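PDB 6AGI: calcium uptake protein 3, mitochondrial from Homo sapiens, which senses calcium through its EF-hand domains and regulates the mitochondrial calcium uniporter channel in the central nervous system and skeletal muscle. Local coordinates for residues D9-S14 and E148-L153; L94-I99 and Y231-N236; R297-F302 and L338-H343. One frame throughout, in Å; residues are numbered along the deposited sequence.

Interaction 1: residues D9-S14 and E148-L153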
loop_
_atom_site.group_PDB
_atom_site.type_symbol
_atom_site.label_atom_id
_atom_site.label_comp_id
_atom_site.label_asym_id
_atom_site.label_seq_id
_atom_site.Cartn_x
_atom_site.Cartn_y
_atom_site.Cartn_z
ATOM N N ASP B 9 -17.606 27.911 4.307
ATOM C CA ASP B 9 -17.580 26.528 3.830
ATOM C C ASP B 9 -17.440 26.464 2.317
ATOM O O ASP B 9 -16.716 25.613 1.785
ATOM C CB ASP B 9 -18.856 25.806 4.247
ATOM C CG ASP B 9 -18.873 25.467 5.696
ATOM O OD1 ASP B 9 -17.828 24.971 6.195
ATOM O OD2 ASP B 9 -19.933 25.719 6.328
ATOM N N LEU B 10 -18.153 27.340 1.607
ATOM C CA LEU B 10 -18.124 27.338 0.153
ATOM C C LEU B 10 -16.716 27.515 -0.377
ATOM O O LEU B 10 -16.423 27.094 -1.500
ATOM C CB LEU B 10 -19.035 28.444 -0.393
ATOM C CG LEU B 10 -20.532 28.314 -0.106
ATOM C CD1 LEU B 10 -21.216 29.623 -0.462
ATOM C CD2 LEU B 10 -21.162 27.131 -0.864
ATOM N N TYR B 11 -15.837 28.104 0.420
ATOM C CA TYR B 11 -14.445 28.274 0.052
ATOM C C TYR B 11 -13.542 27.138 0.545
ATOM O O TYR B 11 -12.342 27.169 0.270
ATOM C CB TYR B 11 -13.971 29.640 0.566
ATOM C CG TYR B 11 -14.831 30.769 0.026
ATOM C CD1 TYR B 11 -14.553 31.358 -1.206
ATOM C CD2 TYR B 11 -15.939 31.224 0.731
ATOM C CE1 TYR B 11 -15.343 32.368 -1.709
ATOM C CE2 TYR B 11 -16.734 32.244 0.233
ATOM C CZ TYR B 11 -16.435 32.809 -0.988
ATOM O OH TYR B 11 -17.229 33.824 -1.491
ATOM N N ALA B 12 -14.087 26.096 1.175
ATOM C CA ALA B 12 -13.303 25.123 1.931
ATOM C C ALA B 12 -13.408 23.706 1.372
ATOM O O ALA B 12 -14.432 23.317 0.808
ATOM C CB ALA B 12 -13.756 25.091 3.406
ATOM N N THR B 13 -12.340 22.934 1.567
ATOM C CA THR B 13 -12.299 21.490 1.349
ATOM C C THR B 13 -13.156 20.761 2.374
ATOM O O THR B 13 -13.522 21.322 3.422
ATOM C CB THR B 13 -10.849 21.001 1.400
ATOM O OG1 THR B 13 -10.138 21.566 0.300
ATOM C CG2 THR B 13 -10.719 19.499 1.350
ATOM N N SER B 14 -13.525 19.516 2.024
ATOM C CA SER B 14 -14.163 18.580 2.956
ATOM C C SER B 14 -13.484 18.581 4.323
ATOM O O SER B 14 -14.126 18.810 5.351
ATOM C CB SER B 14 -14.133 17.171 2.364
ATOM O OG SER B 14 -14.959 17.069 1.197
ATOM N N GLU B 148 -10.601 38.349 0.207
ATOM C CA GLU B 148 -10.830 38.613 1.627
ATOM C C GLU B 148 -11.450 37.409 2.330
ATOM O O GLU B 148 -11.115 37.112 3.484
ATOM C CB GLU B 148 -11.706 39.850 1.798
ATOM C CG GLU B 148 -11.452 40.581 3.112
ATOM C CD GLU B 148 -12.720 41.153 3.738
ATOM O OE1 GLU B 148 -13.755 41.234 3.036
ATOM O OE2 GLU B 148 -12.678 41.524 4.934
ATOM N N LYS B 149 -12.347 36.695 1.656
ATOM C CA LYS B 149 -12.960 35.544 2.311
ATOM C C LYS B 149 -11.996 34.372 2.360
ATOM O O LYS B 149 -11.967 33.628 3.350
ATOM C CB LYS B 149 -14.270 35.150 1.622
ATOM C CG LYS B 149 -15.462 35.862 2.247
ATOM C CD LYS B 149 -16.792 35.299 1.807
ATOM C CE LYS B 149 -17.854 35.480 2.898
ATOM N NZ LYS B 149 -17.790 36.813 3.579
ATOM N N ARG B 150 -11.209 34.186 1.300
ATOM C CA ARG B 150 -10.144 33.189 1.335
ATOM C C ARG B 150 -9.123 33.495 2.432
ATOM O O ARG B 150 -8.636 32.585 3.119
ATOM C CB ARG B 150 -9.487 33.101 -0.035
ATOM C CG ARG B 150 -10.131 32.027 -0.854
ATOM C CD ARG B 150 -10.277 32.441 -2.294
ATOM N NE ARG B 150 -8.994 32.343 -2.966
ATOM C CZ ARG B 150 -8.655 33.035 -4.046
ATOM N NH1 ARG B 150 -9.513 33.881 -4.619
ATOM N NH2 ARG B 150 -7.451 32.858 -4.557
ATOM N N ALA B 151 -8.782 34.769 2.602
ATOM C CA ALA B 151 -7.868 35.155 3.665
ATOM C C ALA B 151 -8.478 34.861 5.025
ATOM O O ALA B 151 -7.775 34.430 5.944
ATOM C CB ALA B 151 -7.498 36.630 3.540
ATOM N N MET B 152 -9.786 35.092 5.182
ATOM C CA MET B 152 -10.410 34.793 6.468
ATOM C C MET B 152 -10.376 33.299 6.759
ATOM O O MET B 152 -10.098 32.888 7.888
ATOM C CB MET B 152 -11.847 35.315 6.496
ATOM C CG MET B 152 -12.291 35.878 7.850
ATOM S SD MET B 152 -14.034 36.356 7.776
ATOM C CE MET B 152 -14.062 37.454 6.343
ATOM N N LEU B 153 -10.631 32.467 5.753
ATOM C CA LEU B 153 -10.598 31.029 5.999
ATOM C C LEU B 153 -9.171 30.563 6.251
ATOM O O LEU B 153 -8.936 29.671 7.079
ATOM C CB LEU B 153 -11.232 30.298 4.811
ATOM C CG LEU B 153 -11.352 28.769 4.614
ATOM C CD1 LEU B 153 -12.199 28.035 5.648
ATOM C CD2 LEU B 153 -11.797 28.435 3.215
#
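A type I beta turn from Asp9 to Ala12, in the link between helix 6-9 and helix 14-22, packs its Tyr11 and Ala12 against Lys149 and Leu153 of helix 147-158. The bond from Ala12 N to Asp9 O, 2.7 Å, closes the turn. Tyr11 turns its CG beside its own backbone N, anti to the carbonyl carbon (chi1 -57°), and the ring reaches over to the helix. There Lys149 CB lies over one ring face, offset toward the rim. It stands 4.2 Å from the centroid of the Tyr11 ring and 16° off the ring normal, a CH-pi contact. Lys149 CD lies outside the rim, 3.4 Å from Tyr11 CE2 and 3.6 Å from Tyr11 OH. Beyond CD the lysine leads away from the turn. The phenol oxygen has a polar partner of its own in a weak hydrogen bond with Asp146.

One helical turn further on, Leu153 meets the backbone side of the tyrosine. Its CD2 is 3.6 Å from Tyr11 CB and 3.9 Å from Ala12 CB. The same methyl packs against the Tyr11 carbonyl group, touching both C and O. Arg150 approaches only loosely, its CG 4.5 Å from Tyr11 CD1, and its guanidinium is held by Ile143 O.

The contact lies at the surface, away from the calcium sites. It is plain packing of the link onto a helix. Helix 6-9 adds Leu8, which touches Lys149, Met152 and Leu153, and helix 14-22 adds Arg20, which touches Leu153. Helix 147-158 thus meets both helices that flank the turn, as well as the turn itself.

Interaction 2: residues L94-I99 and Y231-N236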
loop_
_atom_site.group_PDB
_atom_site.type_symbol
_atom_site.label_atom_id
_atom_site.label_comp_id
_atom_site.label_asym_id
_atom_site.label_seq_id
_atom_site.Cartn_x
_atom_site.Cartn_y
_atom_site.Cartn_z
ATOM N N LEU B 94 -4.957 17.155 10.986
ATOM C CA LEU B 94 -4.526 16.349 9.840
ATOM C C LEU B 94 -3.470 15.328 10.249
ATOM O O LEU B 94 -3.567 14.146 9.901
ATOM C CB LEU B 94 -4.016 17.269 8.733
ATOM C CG LEU B 94 -5.061 18.089 7.979
ATOM C CD1 LEU B 94 -4.533 18.601 6.632
ATOM C CD2 LEU B 94 -6.347 17.226 7.791
ATOM N N PHE B 95 -2.440 15.778 10.971
ATOM C CA PHE B 95 -1.451 14.874 11.560
ATOM C C PHE B 95 -2.116 13.699 12.284
ATOM O O PHE B 95 -1.832 12.532 11.982
ATOM C CB PHE B 95 -0.564 15.673 12.512
ATOM C CG PHE B 95 0.534 14.883 13.179
ATOM C CD1 PHE B 95 1.479 14.201 12.430
ATOM C CD2 PHE B 95 0.640 14.855 14.566
ATOM C CE1 PHE B 95 2.513 13.493 13.060
ATOM C CE2 PHE B 95 1.653 14.151 15.189
ATOM C CZ PHE B 95 2.590 13.478 14.440
ATOM N N LEU B 96 -3.030 13.993 13.227
ATOM C CA LEU B 96 -3.650 12.931 14.018
ATOM C C LEU B 96 -4.459 11.957 13.154
ATOM O O LEU B 96 -4.328 10.723 13.302
ATOM C CB LEU B 96 -4.537 13.564 15.081
ATOM C CG LEU B 96 -3.801 14.471 16.059
ATOM C CD1 LEU B 96 -4.759 15.289 16.954
ATOM C CD2 LEU B 96 -2.896 13.569 16.900
ATOM N N LEU B 97 -5.276 12.489 12.228
ATOM C CA LEU B 97 -5.962 11.641 11.257
ATOM C C LEU B 97 -5.008 10.747 10.505
ATOM O O LEU B 97 -5.321 9.574 10.224
ATOM C CB LEU B 97 -6.746 12.458 10.236
ATOM C CG LEU B 97 -7.981 13.164 10.717
ATOM C CD1 LEU B 97 -8.550 13.985 9.573
ATOM C CD2 LEU B 97 -8.903 12.065 11.173
ATOM N N CYS B 98 -3.907 11.320 10.048
ATOM C CA CYS B 98 -2.947 10.536 9.302
ATOM C C CYS B 98 -2.393 9.389 10.145
ATOM O O CYS B 98 -2.272 8.253 9.652
ATOM C CB CYS B 98 -1.858 11.477 8.805
ATOM S SG CYS B 98 -0.439 10.714 8.040
ATOM N N ILE B 99 -2.051 9.669 11.419
ATOM C CA ILE B 99 -1.593 8.631 12.354
ATOM C C ILE B 99 -2.579 7.470 12.421
ATOM O O ILE B 99 -2.185 6.296 12.396
ATOM C CB ILE B 99 -1.330 9.214 13.749
ATOM C CG1 ILE B 99 -0.064 10.057 13.759
ATOM C CG2 ILE B 99 -1.223 8.114 14.777
ATOM C CD1 ILE B 99 0.105 10.808 15.084
ATOM N N TYR B 231 6.793 6.772 18.378
ATOM C CA TYR B 231 6.094 5.506 18.260
ATOM C C TYR B 231 5.065 5.357 19.364
ATOM O O TYR B 231 3.945 4.886 19.122
ATOM C CB TYR B 231 7.102 4.353 18.323
ATOM C CG TYR B 231 6.522 2.984 18.047
ATOM C CD1 TYR B 231 5.739 2.327 18.982
ATOM C CD2 TYR B 231 6.800 2.329 16.864
ATOM C CE1 TYR B 231 5.219 1.072 18.730
ATOM C CE2 TYR B 231 6.277 1.065 16.597
ATOM C CZ TYR B 231 5.486 0.447 17.552
ATOM O OH TYR B 231 4.966 -0.793 17.320
ATOM N N ARG B 232 5.426 5.728 20.595
ATOM C CA ARG B 232 4.480 5.484 21.667
ATOM C C ARG B 232 3.277 6.406 21.570
ATOM O O ARG B 232 2.156 5.991 21.884
ATOM C CB ARG B 232 5.168 5.612 23.020
ATOM C CG ARG B 232 6.127 4.495 23.296
ATOM C CD ARG B 232 6.595 4.471 24.738
ATOM N NE ARG B 232 7.635 5.461 24.984
ATOM C CZ ARG B 232 8.912 5.150 25.193
ATOM N NH1 ARG B 232 9.300 3.877 25.153
ATOM N NH2 ARG B 232 9.807 6.110 25.410
ATOM N N PHE B 233 3.477 7.647 21.117
ATOM C CA PHE B 233 2.348 8.540 20.920
ATOM C C PHE B 233 1.393 7.992 19.866
ATOM O O PHE B 233 0.175 7.954 20.095
ATOM C CB PHE B 233 2.817 9.929 20.537
ATOM C CG PHE B 233 1.677 10.871 20.279
ATOM C CD1 PHE B 233 0.939 11.385 21.337
ATOM C CD2 PHE B 233 1.316 11.218 18.994
ATOM C CE1 PHE B 233 -0.118 12.239 21.117
ATOM C CE2 PHE B 233 0.250 12.075 18.762
ATOM C CZ PHE B 233 -0.472 12.590 19.822
ATOM N N MET B 234 1.924 7.559 18.693
ATOM C CA MET B 234 1.015 7.052 17.667
ATOM C C MET B 234 0.370 5.721 18.057
ATOM O O MET B 234 -0.826 5.508 17.793
ATOM C CB MET B 234 1.662 6.898 16.274
ATOM C CG MET B 234 2.247 8.173 15.648
ATOM S SD MET B 234 3.453 8.099 14.369
ATOM C CE MET B 234 2.341 7.747 13.034
ATOM N N ASP B 235 1.102 4.840 18.733
ATOM C CA ASP B 235 0.495 3.601 19.204
ATOM C C ASP B 235 -0.596 3.895 20.232
ATOM O O ASP B 235 -1.693 3.316 20.180
ATOM C CB ASP B 235 1.603 2.679 19.730
ATOM C CG ASP B 235 1.110 1.290 20.110
ATOM O OD1 ASP B 235 0.314 0.682 19.370
ATOM O OD2 ASP B 235 1.602 0.766 21.128
ATOM N N ASN B 236 -0.341 4.836 21.142
ATOM C CA ASN B 236 -1.337 5.134 22.163
ATOM C C ASN B 236 -2.549 5.851 21.600
ATOM O O ASN B 236 -3.647 5.715 22.149
ATOM C CB ASN B 236 -0.761 6.022 23.264
ATOM C CG ASN B 236 0.260 5.332 24.072
ATOM O OD1 ASN B 236 0.247 4.099 24.173
ATOM N ND2 ASN B 236 1.103 6.112 24.751
#
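Ile99 has CG1 beside its backbone N (chi1 -73°), and Phe233 has CG anti to its own. In Ile99 chi2, at 172°, then carries CD1 on to the edge of the Phe233 ring, 3.9 Å from Phe233 CE2. The contact is a buried helix-helix crossing. Helix 90-101, which precedes helix 104-114, meets the long helix 227-250. The axes of the two short segments approach to 10.6 Å at an angle of 76°.

Leu96 CD2 also comes to the Phe233 edge, 3.9 Å from Phe233 CZ. The two side chains cross at about a right angle. Ile99 CD1 touches Met234 CG as well as Phe233. On its own helix it sits over one face of the Phe95 ring, toward the rim. Phe95 CE2 and Phe233 CE2 are a looser pair at 4.4 Å.

Phe95 also stacks edge-to-face with Phe127 in the second helix of EF-hand 1. It packs on Met315 of the second subunit as well. Phe233 has a further edge-to-face partner in Phe216, and Met234 touches Phe107 of helix 104-114. Ile99 CG2 packs on Met234 CB. Met234 bends at its last torsion, and its CE lies 3.4 Å from Ile99 CG1.

Interaction 3: residues R297-F302 and L338-H343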
loop_
_atom_site.group_PDB
_atom_site.type_symbol
_atom_site.label_atom_id
_atom_site.label_comp_id
_atom_site.label_asym_id
_atom_site.label_seq_id
_atom_site.Cartn_x
_atom_site.Cartn_y
_atom_site.Cartn_z
ATOM N N ARG B 297 -9.288 -4.911 17.994
ATOM C CA ARG B 297 -7.992 -4.280 17.734
ATOM C C ARG B 297 -7.181 -5.065 16.710
ATOM O O ARG B 297 -6.509 -4.468 15.867
ATOM C CB ARG B 297 -7.218 -4.085 19.048
ATOM C CG ARG B 297 -5.974 -3.209 18.909
ATOM C CD ARG B 297 -5.301 -2.799 20.251
ATOM N NE ARG B 297 -5.191 -3.852 21.253
ATOM C CZ ARG B 297 -4.565 -3.702 22.419
ATOM N NH1 ARG B 297 -3.995 -2.542 22.738
ATOM N NH2 ARG B 297 -4.492 -4.723 23.260
ATOM N N SER B 298 -7.144 -6.394 16.837
ATOM C CA SER B 298 -6.496 -7.232 15.833
ATOM C C SER B 298 -6.954 -6.842 14.442
ATOM O O SER B 298 -6.144 -6.565 13.548
ATOM C CB SER B 298 -6.806 -8.694 16.107
ATOM O OG SER B 298 -5.863 -9.212 17.027
ATOM N N PHE B 299 -8.268 -6.768 14.260
ATOM C CA PHE B 299 -8.791 -6.536 12.925
ATOM C C PHE B 299 -8.486 -5.133 12.419
ATOM O O PHE B 299 -8.176 -4.964 11.235
ATOM C CB PHE B 299 -10.292 -6.817 12.884
ATOM C CG PHE B 299 -10.884 -6.669 11.534
ATOM C CD1 PHE B 299 -10.843 -7.729 10.654
ATOM C CD2 PHE B 299 -11.417 -5.475 11.106
ATOM C CE1 PHE B 299 -11.359 -7.617 9.390
ATOM C CE2 PHE B 299 -11.929 -5.362 9.841
ATOM C CZ PHE B 299 -11.909 -6.429 8.987
ATOM N N PHE B 300 -8.482 -4.123 13.279
ATOM C CA PHE B 300 -8.114 -2.841 12.682
ATOM C C PHE B 300 -6.596 -2.660 12.481
ATOM O O PHE B 300 -6.171 -2.011 11.507
ATOM C CB PHE B 300 -8.785 -1.721 13.469
ATOM C CG PHE B 300 -10.289 -1.742 13.310
ATOM C CD1 PHE B 300 -10.884 -1.169 12.195
ATOM C CD2 PHE B 300 -11.096 -2.438 14.198
ATOM C CE1 PHE B 300 -12.246 -1.225 11.994
ATOM C CE2 PHE B 300 -12.471 -2.490 14.011
ATOM C CZ PHE B 300 -13.041 -1.880 12.901
ATOM N N GLN B 301 -5.754 -3.277 13.302
ATOM C CA GLN B 301 -4.336 -3.290 12.956
ATOM C C GLN B 301 -4.132 -3.947 11.600
ATOM O O GLN B 301 -3.378 -3.439 10.741
ATOM C CB GLN B 301 -3.530 -3.988 14.050
ATOM C CG GLN B 301 -3.076 -3.025 15.146
ATOM C CD GLN B 301 -2.728 -3.719 16.448
ATOM O OE1 GLN B 301 -2.633 -4.949 16.517
ATOM N NE2 GLN B 301 -2.573 -2.928 17.504
ATOM N N PHE B 302 -4.836 -5.061 11.378
ATOM C CA PHE B 302 -4.779 -5.743 10.086
ATOM C C PHE B 302 -5.262 -4.841 8.945
ATOM O O PHE B 302 -4.652 -4.811 7.858
ATOM C CB PHE B 302 -5.617 -7.014 10.165
ATOM C CG PHE B 302 -6.015 -7.553 8.841
ATOM C CD1 PHE B 302 -5.056 -8.036 7.962
ATOM C CD2 PHE B 302 -7.332 -7.524 8.441
ATOM C CE1 PHE B 302 -5.422 -8.515 6.719
ATOM C CE2 PHE B 302 -7.698 -7.992 7.194
ATOM C CZ PHE B 302 -6.748 -8.490 6.330
ATOM N N LEU B 338 -0.179 -10.615 12.949
ATOM C CA LEU B 338 -1.299 -10.725 13.874
ATOM C C LEU B 338 -1.913 -12.118 13.847
ATOM O O LEU B 338 -1.984 -12.764 12.796
ATOM C CB LEU B 338 -2.373 -9.702 13.547
ATOM C CG LEU B 338 -1.887 -8.283 13.402
ATOM C CD1 LEU B 338 -2.756 -7.651 12.387
ATOM C CD2 LEU B 338 -1.982 -7.546 14.727
ATOM N N LYS B 339 -2.378 -12.570 15.020
ATOM C CA LYS B 339 -3.057 -13.854 15.161
ATOM C C LYS B 339 -4.536 -13.560 15.363
ATOM O O LYS B 339 -4.930 -13.008 16.400
ATOM C CB LYS B 339 -2.476 -14.681 16.313
ATOM C CG LYS B 339 -0.970 -14.958 16.190
ATOM C CD LYS B 339 -0.439 -15.914 17.258
ATOM C CE LYS B 339 1.106 -15.880 17.339
ATOM N NZ LYS B 339 1.679 -15.870 18.738
ATOM N N PHE B 340 -5.341 -13.920 14.363
ATOM C CA PHE B 340 -6.787 -13.759 14.396
ATOM C C PHE B 340 -7.372 -14.995 15.058
ATOM O O PHE B 340 -6.944 -16.117 14.760
ATOM C CB PHE B 340 -7.345 -13.641 12.980
ATOM C CG PHE B 340 -7.280 -12.262 12.369
ATOM C CD1 PHE B 340 -6.393 -11.298 12.813
ATOM C CD2 PHE B 340 -8.125 -11.944 11.310
ATOM C CE1 PHE B 340 -6.368 -10.054 12.206
ATOM C CE2 PHE B 340 -8.098 -10.713 10.708
ATOM C CZ PHE B 340 -7.238 -9.772 11.149
ATOM N N SER B 341 -8.326 -14.800 15.967
ATOM C CA SER B 341 -9.062 -15.932 16.496
ATOM C C SER B 341 -9.911 -16.576 15.398
ATOM O O SER B 341 -10.359 -15.900 14.469
ATOM C CB SER B 341 -9.958 -15.495 17.640
ATOM O OG SER B 341 -11.041 -14.700 17.179
ATOM N N PRO B 342 -10.154 -17.887 15.482
ATOM C CA PRO B 342 -11.063 -18.510 14.511
ATOM C C PRO B 342 -12.441 -17.919 14.582
ATOM O O PRO B 342 -13.185 -17.943 13.594
ATOM C CB PRO B 342 -11.061 -19.989 14.916
ATOM C CG PRO B 342 -9.759 -20.165 15.617
ATOM C CD PRO B 342 -9.572 -18.887 16.390
ATOM N N HIS B 343 -12.825 -17.401 15.741
ATOM C CA HIS B 343 -14.091 -16.698 15.801
ATOM C C HIS B 343 -14.058 -15.440 14.937
ATOM O O HIS B 343 -14.988 -15.183 14.163
ATOM C CB HIS B 343 -14.454 -16.344 17.237
ATOM C CG HIS B 343 -15.765 -15.641 17.327
ATOM N ND1 HIS B 343 -15.888 -14.339 17.759
ATOM C CD2 HIS B 343 -17.009 -16.045 16.975
ATOM C CE1 HIS B 343 -17.158 -13.981 17.699
ATOM N NE2 HIS B 343 -17.857 -14.997 17.227
#
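The carbonyl oxygen of Ser298 accepts the helical bond from Phe302 N, 2.9 Å, and is also approached by two nonpolar groups of 338-343. Leu338 CD1 and Phe340 CE1 each lie 3.7 Å from Ser298 O. The setting is the second helix of the degenerate EF-hand 2, helix 293-304. The chain that leads into helix 342-352, the first helix of EF-hand 3, lies against it.

Phe340 carries much of the contact. Its chi1 of -83° puts CG beside the backbone N, anti to the carbonyl carbon. The far end of the ring, CZ and CE1, meets the helix. The edge of Phe340 is turned toward the face of Phe302 in an offset edge-to-face pair. The centroids of these two rings are 5.2 Å apart and their planes stand at 88°. Phe302 CB lies at the edge of the Phe340 ring, near its plane. Next to CZ, Phe340 CE2 is 4.1 Å from Phe299 CD1.

Leu338 CD1 packs on Phe302, 3.7 Å from Phe302 CB. Leu338 CD2 lies against Gln301, near OE1 and 3.9 Å from Gln301 CB. The leucine and glutamine side chains cross at about a right angle.

An alanine in place of Phe340 would probably leave the Phe302 face without this edge partner and open a gap beside Phe299. Val332 of helix 325-336 touches both Phe302 and Phe340.

The two serines bond outside the contact. Ser341 OG caps helix 342-352 at Leu344 N, and Ser298 OG makes a weak bond to Asp294 O. The two segments therefore meet through aromatic and aliphatic packing, with a weak hydrogen bond between Ser341 OG and Glu295 beside it on helix 293-304.

In the fold
From the N terminus, interaction 1 opens at 9-14 and interaction 2 at 94-99. Interaction 1 closes at 148-153, before interaction 2 closes at 231-236, so the two cross along the chain. Interaction 1 ties the first helices to helix 147-158. Interaction 2 ties helix 90-101 to the long helix 227-250, across a region that includes the unmodelled residues 161-205. Interaction 3 follows in series and closes a shorter loop between degenerate EF-hand 2 and EF-hand 3. Its centre is about 20 Å from that of interaction 2 and about 42 Å from that of interaction 1, on the opposite side of the chain's centre from interaction 1.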